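Local coordinates for epimerase (Methylomonas sp. DH-1, PDB 7CJ7), which catalyses the manganese-dependent epimerization of ketoses at C3, with highest activity toward L-ribulose, interconverting for example D-allulose and D-fructose, at residues K95-L100 with A139-D144; P4-Y9 with N63-A68; F171-N176 with G204-Y209; A32-Y37 with D270-A275; G18-A23 with I40-L45. All coordinates share one frame; numbering follows the deposited sequence.

Contact 1 of 5, residues K95-L100 with A139-D144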
# COMPACT_ATOMS: atom_id res chain seq x y z
N LYS A 95 9.66 -23.84 14.83
CA LYS A 95 8.52 -24.77 14.60
C LYS A 95 8.16 -24.78 13.10
O LYS A 95 7.92 -25.88 12.56
CB LYS A 95 7.30 -24.37 15.44
CG LYS A 95 6.12 -25.32 15.33
CD LYS A 95 6.41 -26.71 15.87
CE LYS A 95 5.27 -27.68 15.62
NZ LYS A 95 5.62 -29.05 16.06
N ALA A 96 8.15 -23.61 12.46
CA ALA A 96 7.84 -23.47 11.02
C ALA A 96 8.89 -24.23 10.21
O ALA A 96 8.52 -24.98 9.29
CB ALA A 96 7.76 -22.02 10.61
N THR A 97 10.16 -24.09 10.58
CA THR A 97 11.29 -24.82 9.94
C THR A 97 11.05 -26.32 10.08
O THR A 97 11.21 -27.05 9.10
CB THR A 97 12.63 -24.38 10.52
OG1 THR A 97 12.78 -22.97 10.33
CG2 THR A 97 13.80 -25.10 9.89
N ASP A 98 10.67 -26.77 11.27
CA ASP A 98 10.45 -28.21 11.58
C ASP A 98 9.32 -28.75 10.70
O ASP A 98 9.45 -29.87 10.18
CB ASP A 98 10.12 -28.42 13.06
CG ASP A 98 11.27 -28.16 14.03
OD1 ASP A 98 12.43 -28.01 13.57
OD2 ASP A 98 11.00 -28.14 15.24
N VAL A 99 8.24 -27.99 10.57
CA VAL A 99 7.07 -28.41 9.76
C VAL A 99 7.51 -28.52 8.30
O VAL A 99 7.19 -29.53 7.66
CB VAL A 99 5.89 -27.43 9.91
CG1 VAL A 99 4.82 -27.67 8.85
CG2 VAL A 99 5.30 -27.52 11.30
N LEU A 100 8.25 -27.51 7.81
CA LEU A 100 8.71 -27.49 6.41
C LEU A 100 9.59 -28.71 6.15
O LEU A 100 9.37 -29.39 5.15
CB LEU A 100 9.47 -26.19 6.17
CG LEU A 100 10.11 -26.03 4.79
CD1 LEU A 100 9.05 -26.01 3.69
CD2 LEU A 100 10.94 -24.76 4.74
N ALA A 139 18.68 -18.82 10.13
CA ALA A 139 19.48 -19.38 9.01
C ALA A 139 20.29 -20.58 9.50
O ALA A 139 20.35 -21.60 8.80
CB ALA A 139 20.35 -18.31 8.40
N ASP A 140 20.91 -20.47 10.68
CA ASP A 140 21.79 -21.53 11.22
C ASP A 140 20.94 -22.75 11.59
O ASP A 140 21.39 -23.89 11.30
CB ASP A 140 22.64 -20.98 12.38
CG ASP A 140 23.69 -19.98 11.93
OD1 ASP A 140 24.01 -19.96 10.72
OD2 ASP A 140 24.18 -19.22 12.79
N TYR A 141 19.76 -22.54 12.17
CA TYR A 141 18.81 -23.63 12.51
C TYR A 141 18.34 -24.34 11.23
O TYR A 141 18.36 -25.61 11.19
CB TYR A 141 17.62 -23.10 13.31
CG TYR A 141 16.73 -24.17 13.86
CD1 TYR A 141 17.09 -24.91 14.98
CD2 TYR A 141 15.54 -24.49 13.24
CE1 TYR A 141 16.28 -25.92 15.47
CE2 TYR A 141 14.72 -25.50 13.71
CZ TYR A 141 15.07 -26.19 14.85
OH TYR A 141 14.25 -27.20 15.29
N ALA A 142 17.92 -23.57 10.23
CA ALA A 142 17.42 -24.07 8.93
C ALA A 142 18.54 -24.83 8.21
O ALA A 142 18.24 -25.79 7.51
CB ALA A 142 16.90 -22.93 8.08
N ALA A 143 19.79 -24.39 8.37
CA ALA A 143 20.94 -24.96 7.62
C ALA A 143 21.10 -26.43 8.02
O ALA A 143 21.52 -27.23 7.18
CB ALA A 143 22.19 -24.16 7.89
N ASP A 144 20.75 -26.76 9.26
CA ASP A 144 20.89 -28.13 9.82
C ASP A 144 19.84 -29.06 9.18
O ASP A 144 20.05 -30.28 9.23
CB ASP A 144 20.79 -28.08 11.35
CG ASP A 144 21.99 -27.41 12.01
OD1 ASP A 144 23.13 -27.60 11.53
OD2 ASP A 144 21.78 -26.70 13.02

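Contact 2 of 5, residues P4-Y9 with N63-A68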
# COMPACT_ATOMS: atom_id res chain seq x y z
N PRO A 4 19.95 -26.66 -2.87
CA PRO A 4 19.54 -26.56 -4.26
C PRO A 4 18.19 -25.85 -4.44
O PRO A 4 17.25 -26.09 -3.66
CB PRO A 4 19.48 -28.02 -4.73
CG PRO A 4 20.45 -28.73 -3.81
CD PRO A 4 20.30 -28.03 -2.48
N LYS A 5 18.13 -24.99 -5.45
CA LYS A 5 16.89 -24.35 -5.95
C LYS A 5 16.66 -24.80 -7.38
O LYS A 5 17.63 -25.03 -8.12
CB LYS A 5 17.00 -22.82 -5.89
CG LYS A 5 17.12 -22.23 -4.49
CD LYS A 5 17.29 -20.73 -4.50
CE LYS A 5 17.35 -20.15 -3.11
NZ LYS A 5 16.02 -20.12 -2.47
N ARG A 6 15.40 -24.95 -7.76
CA ARG A 6 15.04 -25.23 -9.16
C ARG A 6 13.96 -24.24 -9.58
O ARG A 6 13.22 -23.75 -8.70
CB ARG A 6 14.59 -26.68 -9.30
CG ARG A 6 13.32 -27.00 -8.52
CD ARG A 6 12.83 -28.42 -8.75
NE ARG A 6 13.30 -29.34 -7.73
CZ ARG A 6 12.89 -30.60 -7.61
NH1 ARG A 6 11.99 -31.11 -8.45
NH2 ARG A 6 13.38 -31.36 -6.65
N LEU A 7 13.88 -23.96 -10.88
CA LEU A 7 12.74 -23.23 -11.45
C LEU A 7 11.49 -24.10 -11.30
O LEU A 7 11.45 -25.17 -11.89
CB LEU A 7 13.02 -22.91 -12.92
CG LEU A 7 11.94 -22.09 -13.61
CD1 LEU A 7 11.66 -20.82 -12.84
CD2 LEU A 7 12.33 -21.77 -15.05
N GLU A 8 10.52 -23.66 -10.51
CA GLU A 8 9.26 -24.41 -10.30
C GLU A 8 8.18 -23.39 -9.99
O GLU A 8 8.51 -22.31 -9.48
CB GLU A 8 9.41 -25.46 -9.19
CG GLU A 8 10.09 -24.95 -7.93
CD GLU A 8 10.18 -26.00 -6.83
OE1 GLU A 8 10.84 -25.75 -5.82
OE2 GLU A 8 9.58 -27.07 -6.99
N TYR A 9 6.94 -23.73 -10.33
CA TYR A 9 5.77 -22.83 -10.24
C TYR A 9 4.82 -23.33 -9.16
O TYR A 9 4.50 -24.53 -9.10
CB TYR A 9 5.09 -22.71 -11.60
CG TYR A 9 6.04 -22.32 -12.70
CD1 TYR A 9 6.25 -21.00 -13.03
CD2 TYR A 9 6.79 -23.28 -13.35
CE1 TYR A 9 7.14 -20.64 -14.03
CE2 TYR A 9 7.68 -22.94 -14.35
CZ TYR A 9 7.85 -21.62 -14.70
OH TYR A 9 8.74 -21.29 -15.69
N ASN A 63 0.86 -35.84 -5.86
CA ASN A 63 2.22 -35.68 -6.44
C ASN A 63 2.58 -34.19 -6.49
O ASN A 63 2.94 -33.68 -7.56
CB ASN A 63 2.36 -36.27 -7.84
CG ASN A 63 3.79 -36.32 -8.31
OD1 ASN A 63 4.08 -36.13 -9.49
ND2 ASN A 63 4.71 -36.55 -7.39
N LEU A 64 2.47 -33.52 -5.35
CA LEU A 64 2.74 -32.08 -5.24
C LEU A 64 3.86 -31.86 -4.23
O LEU A 64 3.93 -32.60 -3.26
CB LEU A 64 1.44 -31.39 -4.81
CG LEU A 64 1.36 -29.90 -5.09
CD1 LEU A 64 1.42 -29.62 -6.58
CD2 LEU A 64 0.08 -29.33 -4.48
N ARG A 65 4.71 -30.85 -4.45
CA ARG A 65 5.72 -30.43 -3.45
C ARG A 65 5.12 -29.29 -2.62
O ARG A 65 4.02 -28.77 -2.97
CB ARG A 65 7.02 -30.05 -4.16
CG ARG A 65 7.66 -31.21 -4.90
CD ARG A 65 9.08 -30.95 -5.37
NE ARG A 65 9.23 -29.90 -6.36
CZ ARG A 65 8.97 -30.03 -7.67
NH1 ARG A 65 8.49 -31.17 -8.14
NH2 ARG A 65 9.16 -29.02 -8.51
N ALA A 66 5.79 -28.90 -1.53
CA ALA A 66 5.35 -27.78 -0.68
C ALA A 66 6.55 -26.93 -0.28
O ALA A 66 7.63 -27.48 -0.03
CB ALA A 66 4.60 -28.30 0.52
N HIS A 67 6.35 -25.62 -0.27
CA HIS A 67 7.21 -24.65 0.44
C HIS A 67 6.31 -23.94 1.45
O HIS A 67 5.10 -24.16 1.42
CB HIS A 67 7.90 -23.69 -0.54
CG HIS A 67 8.83 -24.37 -1.50
ND1 HIS A 67 9.89 -25.16 -1.07
CD2 HIS A 67 8.87 -24.36 -2.85
CE1 HIS A 67 10.55 -25.61 -2.12
NE2 HIS A 67 9.94 -25.13 -3.23
N ALA A 68 6.87 -23.13 2.33
CA ALA A 68 6.07 -22.47 3.38
C ALA A 68 6.45 -20.99 3.46
O ALA A 68 7.61 -20.67 3.30
CB ALA A 68 6.28 -23.17 4.70

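Contact 3 of 5, residues F171-N176 with G204-Y209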
# COMPACT_ATOMS: atom_id res chain seq x y z
N PHE A 171 20.58 -5.47 4.18
CA PHE A 171 20.19 -6.26 5.37
C PHE A 171 20.84 -7.64 5.30
O PHE A 171 21.46 -8.09 6.27
CB PHE A 171 18.66 -6.31 5.47
CG PHE A 171 18.09 -7.00 6.68
CD1 PHE A 171 18.05 -8.38 6.75
CD2 PHE A 171 17.55 -6.27 7.72
CE1 PHE A 171 17.50 -9.02 7.85
CE2 PHE A 171 16.98 -6.91 8.81
CZ PHE A 171 16.95 -8.28 8.86
N LEU A 172 20.75 -8.30 4.14
CA LEU A 172 21.31 -9.66 3.96
C LEU A 172 22.84 -9.62 4.09
O LEU A 172 23.42 -10.62 4.51
CB LEU A 172 20.87 -10.20 2.61
CG LEU A 172 19.44 -10.72 2.58
CD1 LEU A 172 19.00 -11.01 1.16
CD2 LEU A 172 19.31 -11.96 3.43
N ASP A 173 23.47 -8.49 3.76
CA ASP A 173 24.94 -8.35 3.90
C ASP A 173 25.31 -8.42 5.38
O ASP A 173 26.36 -8.99 5.70
CB ASP A 173 25.46 -7.04 3.31
CG ASP A 173 25.46 -6.99 1.80
OD1 ASP A 173 25.48 -8.08 1.18
OD2 ASP A 173 25.45 -5.86 1.25
N GLU A 174 24.47 -7.87 6.26
CA GLU A 174 24.69 -7.89 7.73
C GLU A 174 24.35 -9.29 8.26
O GLU A 174 25.04 -9.76 9.16
CB GLU A 174 23.88 -6.78 8.41
CG GLU A 174 24.27 -5.37 7.96
CD GLU A 174 23.36 -4.25 8.42
OE1 GLU A 174 23.36 -3.17 7.78
OE2 GLU A 174 22.63 -4.43 9.42
N VAL A 175 23.32 -9.94 7.73
CA VAL A 175 22.99 -11.34 8.13
C VAL A 175 24.18 -12.23 7.77
O VAL A 175 24.64 -13.00 8.63
CB VAL A 175 21.69 -11.82 7.47
CG1 VAL A 175 21.49 -13.31 7.69
CG2 VAL A 175 20.51 -11.00 7.95
N ASN A 176 24.65 -12.13 6.53
CA ASN A 176 25.87 -12.82 6.04
C ASN A 176 25.76 -14.33 6.28
O ASN A 176 26.65 -14.91 6.93
CB ASN A 176 27.11 -12.27 6.74
CG ASN A 176 28.35 -12.74 6.02
OD1 ASN A 176 28.29 -12.95 4.81
ND2 ASN A 176 29.45 -12.90 6.74
N GLY A 204 20.85 -10.57 -8.33
CA GLY A 204 21.45 -11.71 -9.06
C GLY A 204 21.21 -13.00 -8.30
O GLY A 204 20.04 -13.30 -7.97
N ASP A 205 22.28 -13.73 -7.97
CA ASP A 205 22.20 -15.05 -7.31
C ASP A 205 21.57 -14.94 -5.91
O ASP A 205 21.21 -15.98 -5.37
CB ASP A 205 23.58 -15.70 -7.22
CG ASP A 205 24.10 -16.17 -8.57
OD1 ASP A 205 23.36 -16.04 -9.56
OD2 ASP A 205 25.25 -16.65 -8.60
N ARG A 206 21.45 -13.75 -5.33
CA ARG A 206 20.91 -13.60 -3.96
C ARG A 206 19.37 -13.58 -3.99
O ARG A 206 18.77 -13.64 -2.90
CB ARG A 206 21.51 -12.37 -3.29
CG ARG A 206 23.03 -12.37 -3.31
CD ARG A 206 23.60 -10.97 -3.28
NE ARG A 206 23.50 -10.43 -1.94
CZ ARG A 206 23.76 -9.17 -1.60
NH1 ARG A 206 24.13 -8.28 -2.51
NH2 ARG A 206 23.63 -8.81 -0.34
N LEU A 207 18.76 -13.49 -5.18
CA LEU A 207 17.29 -13.63 -5.32
C LEU A 207 16.95 -15.12 -5.24
O LEU A 207 17.35 -15.89 -6.14
CB LEU A 207 16.80 -13.03 -6.64
CG LEU A 207 15.28 -13.09 -6.84
CD1 LEU A 207 14.55 -12.34 -5.75
CD2 LEU A 207 14.88 -12.55 -8.21
N GLY A 208 16.28 -15.51 -4.17
CA GLY A 208 16.01 -16.94 -3.89
C GLY A 208 14.55 -17.32 -4.03
O GLY A 208 14.26 -18.53 -3.98
N TYR A 209 13.64 -16.36 -4.18
CA TYR A 209 12.18 -16.64 -4.18
C TYR A 209 11.43 -15.47 -4.80
O TYR A 209 11.82 -14.30 -4.61
CB TYR A 209 11.69 -16.93 -2.76
CG TYR A 209 10.53 -17.89 -2.64
CD1 TYR A 209 9.23 -17.50 -2.89
CD2 TYR A 209 10.74 -19.20 -2.23
CE1 TYR A 209 8.17 -18.39 -2.78
CE2 TYR A 209 9.69 -20.10 -2.11
CZ TYR A 209 8.40 -19.70 -2.37
OH TYR A 209 7.35 -20.59 -2.24

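Contact 4 of 5, residues A32-Y37 with D270-A275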
# COMPACT_ATOMS: atom_id res chain seq x y z
N ALA A 32 -4.25 -26.95 -6.58
CA ALA A 32 -2.91 -26.66 -7.13
C ALA A 32 -2.49 -27.75 -8.12
O ALA A 32 -1.99 -27.41 -9.20
CB ALA A 32 -1.92 -26.50 -6.00
N ALA A 33 -2.73 -29.03 -7.79
CA ALA A 33 -2.42 -30.18 -8.68
C ALA A 33 -3.25 -30.06 -9.97
O ALA A 33 -2.67 -30.23 -11.07
CB ALA A 33 -2.69 -31.48 -7.97
N ARG A 34 -4.54 -29.77 -9.84
CA ARG A 34 -5.51 -29.68 -10.97
C ARG A 34 -5.05 -28.60 -11.96
O ARG A 34 -5.13 -28.83 -13.18
CB ARG A 34 -6.90 -29.37 -10.42
CG ARG A 34 -7.98 -29.29 -11.49
CD ARG A 34 -9.34 -29.66 -10.94
NE ARG A 34 -9.79 -28.72 -9.94
CZ ARG A 34 -9.84 -28.96 -8.63
NH1 ARG A 34 -10.25 -28.01 -7.82
NH2 ARG A 34 -9.46 -30.12 -8.14
N ALA A 35 -4.60 -27.45 -11.46
CA ALA A 35 -4.16 -26.29 -12.27
C ALA A 35 -2.80 -26.55 -12.93
O ALA A 35 -2.46 -25.81 -13.85
CB ALA A 35 -4.12 -25.06 -11.39
N GLY A 36 -2.02 -27.52 -12.45
CA GLY A 36 -0.73 -27.92 -13.05
C GLY A 36 0.46 -27.28 -12.36
O GLY A 36 1.55 -27.25 -12.95
N TYR A 37 0.28 -26.77 -11.14
CA TYR A 37 1.40 -26.23 -10.33
C TYR A 37 2.32 -27.38 -9.89
O TYR A 37 1.87 -28.55 -9.78
CB TYR A 37 0.88 -25.43 -9.14
CG TYR A 37 0.28 -24.11 -9.52
CD1 TYR A 37 1.06 -22.97 -9.67
CD2 TYR A 37 -1.08 -23.99 -9.77
CE1 TYR A 37 0.50 -21.76 -10.03
CE2 TYR A 37 -1.65 -22.78 -10.12
CZ TYR A 37 -0.86 -21.66 -10.26
OH TYR A 37 -1.40 -20.46 -10.61
N ASP A 270 -13.85 -17.71 -8.42
CA ASP A 270 -13.54 -19.04 -9.00
C ASP A 270 -12.03 -19.31 -8.90
O ASP A 270 -11.28 -18.87 -9.79
CB ASP A 270 -14.03 -19.12 -10.45
CG ASP A 270 -13.96 -20.51 -11.07
OD1 ASP A 270 -14.78 -20.77 -11.95
OD2 ASP A 270 -13.08 -21.30 -10.70
N SER A 271 -11.60 -20.02 -7.85
CA SER A 271 -10.18 -20.35 -7.56
C SER A 271 -9.55 -21.05 -8.77
O SER A 271 -8.43 -20.68 -9.13
CB SER A 271 -10.05 -21.22 -6.33
OG SER A 271 -10.62 -20.60 -5.18
N ASP A 272 -10.23 -22.02 -9.37
CA ASP A 272 -9.66 -22.83 -10.48
C ASP A 272 -9.41 -21.94 -11.70
O ASP A 272 -8.36 -22.07 -12.33
CB ASP A 272 -10.55 -24.01 -10.83
CG ASP A 272 -10.65 -25.01 -9.69
OD1 ASP A 272 -9.70 -25.05 -8.87
OD2 ASP A 272 -11.66 -25.74 -9.64
N ASP A 273 -10.34 -21.04 -12.03
CA ASP A 273 -10.19 -20.14 -13.20
C ASP A 273 -9.01 -19.20 -12.94
O ASP A 273 -8.14 -19.04 -13.82
CB ASP A 273 -11.48 -19.36 -13.45
CG ASP A 273 -11.38 -18.49 -14.68
OD1 ASP A 273 -11.34 -19.06 -15.78
OD2 ASP A 273 -11.30 -17.25 -14.53
N LEU A 274 -8.99 -18.60 -11.76
CA LEU A 274 -7.94 -17.63 -11.37
C LEU A 274 -6.57 -18.32 -11.45
O LEU A 274 -5.69 -17.77 -12.11
CB LEU A 274 -8.21 -17.12 -9.95
CG LEU A 274 -7.13 -16.20 -9.40
CD1 LEU A 274 -7.25 -14.81 -10.00
CD2 LEU A 274 -7.19 -16.15 -7.89
N ALA A 275 -6.42 -19.49 -10.81
CA ALA A 275 -5.12 -20.20 -10.69
C ALA A 275 -4.67 -20.73 -12.06
O ALA A 275 -3.47 -20.66 -12.36
CB ALA A 275 -5.24 -21.32 -9.69

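Contact 5 of 5, residues G18-A23 with I40-L45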
# COMPACT_ATOMS: atom_id res chain seq x y z
N GLY A 18 -8.91 -20.72 3.14
CA GLY A 18 -8.62 -19.73 4.19
C GLY A 18 -8.10 -20.37 5.47
O GLY A 18 -7.59 -19.64 6.33
N ASP A 19 -8.22 -21.69 5.59
CA ASP A 19 -7.75 -22.46 6.77
C ASP A 19 -6.99 -23.68 6.26
O ASP A 19 -7.18 -24.06 5.08
CB ASP A 19 -8.90 -22.88 7.67
CG ASP A 19 -9.80 -23.93 7.05
OD1 ASP A 19 -9.35 -24.62 6.11
OD2 ASP A 19 -10.96 -24.05 7.51
N TRP A 20 -6.15 -24.26 7.10
CA TRP A 20 -5.43 -25.51 6.76
C TRP A 20 -5.99 -26.67 7.60
O TRP A 20 -5.20 -27.40 8.21
CB TRP A 20 -3.91 -25.34 6.93
CG TRP A 20 -3.15 -26.33 6.11
CD1 TRP A 20 -2.57 -27.49 6.55
CD2 TRP A 20 -2.97 -26.31 4.69
NE1 TRP A 20 -2.03 -28.17 5.50
CE2 TRP A 20 -2.25 -27.47 4.34
CE3 TRP A 20 -3.35 -25.43 3.67
CZ2 TRP A 20 -1.88 -27.76 3.03
CZ3 TRP A 20 -2.99 -25.72 2.37
CH2 TRP A 20 -2.27 -26.87 2.06
N SER A 21 -7.31 -26.82 7.61
CA SER A 21 -8.01 -28.02 8.16
C SER A 21 -7.73 -29.21 7.24
O SER A 21 -7.20 -29.00 6.14
CB SER A 21 -9.49 -27.76 8.28
OG SER A 21 -10.07 -27.62 6.99
N ALA A 22 -8.08 -30.43 7.67
CA ALA A 22 -7.99 -31.63 6.82
C ALA A 22 -8.64 -31.33 5.46
O ALA A 22 -8.03 -31.66 4.43
CB ALA A 22 -8.65 -32.80 7.50
N ALA A 23 -9.83 -30.72 5.49
CA ALA A 23 -10.65 -30.42 4.30
C ALA A 23 -9.99 -29.31 3.47
O ALA A 23 -9.92 -29.46 2.23
CB ALA A 23 -12.04 -30.03 4.72
N ILE A 40 2.61 -26.26 -3.75
CA ILE A 40 1.71 -25.33 -3.01
C ILE A 40 2.55 -24.62 -1.95
O ILE A 40 3.44 -25.26 -1.35
CB ILE A 40 0.52 -26.08 -2.40
CG1 ILE A 40 -0.41 -25.10 -1.66
CG2 ILE A 40 1.00 -27.20 -1.49
CD1 ILE A 40 -1.84 -25.48 -1.71
N GLU A 41 2.31 -23.33 -1.75
CA GLU A 41 2.95 -22.55 -0.69
C GLU A 41 1.98 -22.49 0.48
O GLU A 41 0.93 -21.86 0.35
CB GLU A 41 3.34 -21.16 -1.19
CG GLU A 41 4.17 -20.39 -0.18
CD GLU A 41 4.54 -19.02 -0.70
OE1 GLU A 41 5.26 -18.97 -1.73
OE2 GLU A 41 4.07 -18.03 -0.12
N ILE A 42 2.32 -23.18 1.55
CA ILE A 42 1.45 -23.25 2.76
C ILE A 42 1.75 -22.04 3.65
O ILE A 42 2.92 -21.81 3.93
CB ILE A 42 1.67 -24.59 3.49
CG1 ILE A 42 1.36 -25.77 2.56
CG2 ILE A 42 0.84 -24.62 4.77
CD1 ILE A 42 1.74 -27.12 3.13
N ALA A 43 0.71 -21.31 4.05
CA ALA A 43 0.79 -20.18 5.00
C ALA A 43 0.85 -20.75 6.42
O ALA A 43 -0.11 -21.40 6.84
CB ALA A 43 -0.40 -19.28 4.79
N LEU A 44 1.98 -20.57 7.11
CA LEU A 44 2.26 -21.15 8.45
C LEU A 44 2.29 -20.06 9.51
O LEU A 44 3.25 -20.03 10.31
CB LEU A 44 3.62 -21.85 8.41
CG LEU A 44 3.66 -23.24 7.78
CD1 LEU A 44 5.04 -23.85 7.94
CD2 LEU A 44 2.59 -24.14 8.38
N LEU A 45 1.28 -19.19 9.54
CA LEU A 45 1.19 -18.13 10.57
C LEU A 45 1.08 -18.77 11.96
O LEU A 45 1.65 -18.20 12.93
CB LEU A 45 -0.00 -17.22 10.25
CG LEU A 45 0.33 -16.04 9.34
CD1 LEU A 45 0.67 -16.49 7.92
CD2 LEU A 45 -0.82 -15.05 9.32

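Contact 1 of 5, residues K95-L100 with A139-D144
Thr-97 and Tyr-141 pass alongside each other, pointing opposite ways, where two neighbouring helices run side by side, and a step further out the same tyrosine is anchored at its hydroxyl by Asp-98. The close-packed part is apolar. CG2 of Thr-97 lies 3.8 Å from CD2 of Tyr-141, approaching the ring obliquely, while CB of Thr-97 sits at the ring edge. The same methyl also reaches the next residue, 3.9 Å from CA of Ala-142 and 4.2 Å from its CB. With CG2 anti to the backbone N (OG1 chi1 -58°), the methyl of Thr-97 faces the other helix and OG1 turns back along its own, bonding to the carbonyl O of Leu-93; a beta-branched residue with one polar arm suits this double duty. Ala-142 suits its place because its small side chain lets the methyl come close to the backbone.

The outer side is polar and less enclosed. Tyr-141 OH donates to Asp-98 OD1 over 2.6 Å, using the syn lone pair of that oxygen, which lies near the ring plane. The two side chains cross at about a right angle, with carboxylate and ring planes 46° apart. Asp-98 OD1 also pairs with Lys-145 NZ, so the acid serves both a neutral donor and a charge where both it and the tyrosine are partly exposed.

The segment axes approach to 10.2 Å and lie 23° from parallel, as expected of consecutive outer helices in a TIM barrel. Inward from this seam, Thr-97 rests on Leu-108 of strand 107-112 and Ala-142 on Ile-149 of strand 148-152.

Contact 2 of 5, residues P4-Y9 with N63-A68
The carboxylate of Glu-8 is shared between two residues of the strand two places along the barrel, one oxygen for each. OE1 accepts a hydrogen bond from His-67 NE2 over 2.8 Å, nearly straight (174° at the hydrogen). OE1 lies in the imidazole plane, although the histidine comes in from above the plane of the carboxylate. OE2 is gripped side-on by Arg-65, whose NE (2.9 Å) and NH2 (2.5 Å, short for such a pair) both converge on this oxygen in a salt bridge, the two flat groups being nearly coplanar. Glu-8 CG is held between its backbone N and carbonyl carbon (chi1 46°), and the extended chain beyond carries the acid across to both partners.

Over one face of the Arg-65 guanidinium lies that of Arg-6, their centres 4.0 Å apart and their planes at 28°. The nearby negative charge of Glu-8 probably offsets the gathering of positive groups.

Strand 39-43 separates strands 8-12 and 65-72, so these side chains reach past it on the inside of the barrel, at the N-terminal ends of the strands. Tyr-39 of that strand meets the His-67 ring edge-to-face, and Pro-242 of strand 242-245 touches both Glu-8 and His-67.

Contact 3 of 5, residues F171-N176 with G204-Y209
Asp-173 and Arg-206 meet with their chains at about a right angle, the acid coming off the last turns of a helix and the arginine reaching across from the turn before a barrel strand. Their flat ends are nevertheless almost aligned: carboxylate and guanidinium planes are only 17° apart. This is not a paired, two-against-two grip. A single corner of each group makes the salt bridge, OD1 of Asp-173 standing 2.5 Å from NH2 of Arg-206, a short separation whose exact value should not be pressed. The second oxygen, OD2 of Asp-173, lies 3.8 Å from the same NH2, while NH1 of Arg-206 is 3.9 Å from OD1. OD1 approaches the guanidinium obliquely.

The torsions explain how the ends come together. Arg-206 bends at chi3 (77°), which turns the guanidinium to the helix after the chain has left its backbone. Its base is steadied by a short 3-10 turn at 205-206, spanned by the bond from Leu-207 N to Gly-204 O at 3.1 Å; Gly-204, the first residue past helix 198-203, has positive phi, which favours glycine. Beneath the ion pair, CB of Leu-172 comes within 4.3 Å of NH2 of Arg-206. Leucine fits there because the rest of its side chain is buried against Leu-151, Ala-180 and Leu-182 of the barrel strands.

Asp-173 is exposed and Arg-206 partly so; solvent would therefore be expected to screen the attraction. The chemistry implies a modest surface tether between helix 165-175 and the start of strand 207-212, set over an apolar underside.

Contact 4 of 5, residues A32-Y37 with D270-A275
The hydroxyl of Tyr-37 donates a hydrogen bond to the carbonyl O of Ala-275, 2.7 Å from OH and tilted 18° from the carbonyl plane. The ring makes apolar contact too, its CE2 lying 3.9 Å from Ala-275 CB, and CB of Ala-35, at the end of its helix, meets CB of the same Ala-275 at 4.3 Å. Alanines suit this seam, since their CA atoms come within 6.4 Å. On the exposed side Arg-34 NH1 reaches OD1 of Asp-272 over 3.2 Å in a salt bridge, with a weak second bond to OD2. The guanidinium stands nearly upright to the carboxylate, their planes 81° apart.

An alanine in place of Asp-272 would probably leave the Arg-34 guanidinium without its mate here and free to turn toward solvent.

Further out, the ends of the two helices set these groups. Gly-36, at positive phi in a Schellman motif, ends the first helix where a side chain would collide with the preceding carbonyl. Asp-270 OD2 caps the second by accepting from Asp-273 N.

The contact joins helix 22-35 to helix 271-285, the first and last outer helices around the barrel, and Tyr-37 also leans on Phe-245 of strand 242-245.

Contact 5 of 5, residues G18-A23 with I40-L45
Trp-20 lays one face of its indole against Ile-42, the two side chains crossing at about a right angle. This is a CH-pi contact: CG1 of Ile-42 stands 4.1 Å from the centroid of the six-membered ring, 26° off its normal, and CG2 of the same residue lies over the middle of the indole. A beta-branched isoleucine is well suited, because both arms leaving CB can spread over a broad aromatic surface.

Simple apolar contacts extend the patch. Ile-42 CD1 reaches Trp-20 CZ2 at 3.7 Å, and Ile-40 CD1 meets the far corner, CH2 of Trp-20, at 4.0 Å near the ring plane. With CG anti to its backbone N (chi1 -157°), Trp-20 projects its large ring into this site.

Hydrogen bonds fix the polar parts. Trp-20 NE1 is bonded to Thr-55 OG1, which limits the turning of the ring. Next along the chain Ser-21 is an N-cap, its OG bonded to Gly-24 N while donating to Asp-19 OD1 over 3.2 Å; these bonds probably steady the loop from which the tryptophan springs.

Replacing Trp-20 with alanine would probably open a gap beside both isoleucines and leave Thr-55 without its indole partner.

The contact lies within the beta-alpha-beta unit of strand 8-12, helix 22-35 and strand 39-43, where Trp-20 is packed against Ala-25, Ala-28 and Ile-29 of the helix and Ile-42 meets Thr-55 of helix 52-61.

All five contacts belong to one TIM barrel. Contacts 2, 3 and 5 reach its sheet: Arg-65 O of contact 2 lies 3.0 Å from Ile-40 N of contact 5, and His-67 O 3.0 Å from Ile-42 N. Lys-5 NZ of contact 2 bonds to Gly-208 O of contact 3, and Tyr-209 OH to Glu-41 OE1 of contact 5. Contacts 1 and 4, with centres 29 Å apart, belong to the outer helices. Contact 5 is nearest the sugar: Ala-43 touches the bound L-sorbose, about 8 Å from the Ile-42 side chain, while the side chain of His-67 lies about 12 Å from the manganese ion and that of Tyr-37 about 13 Å.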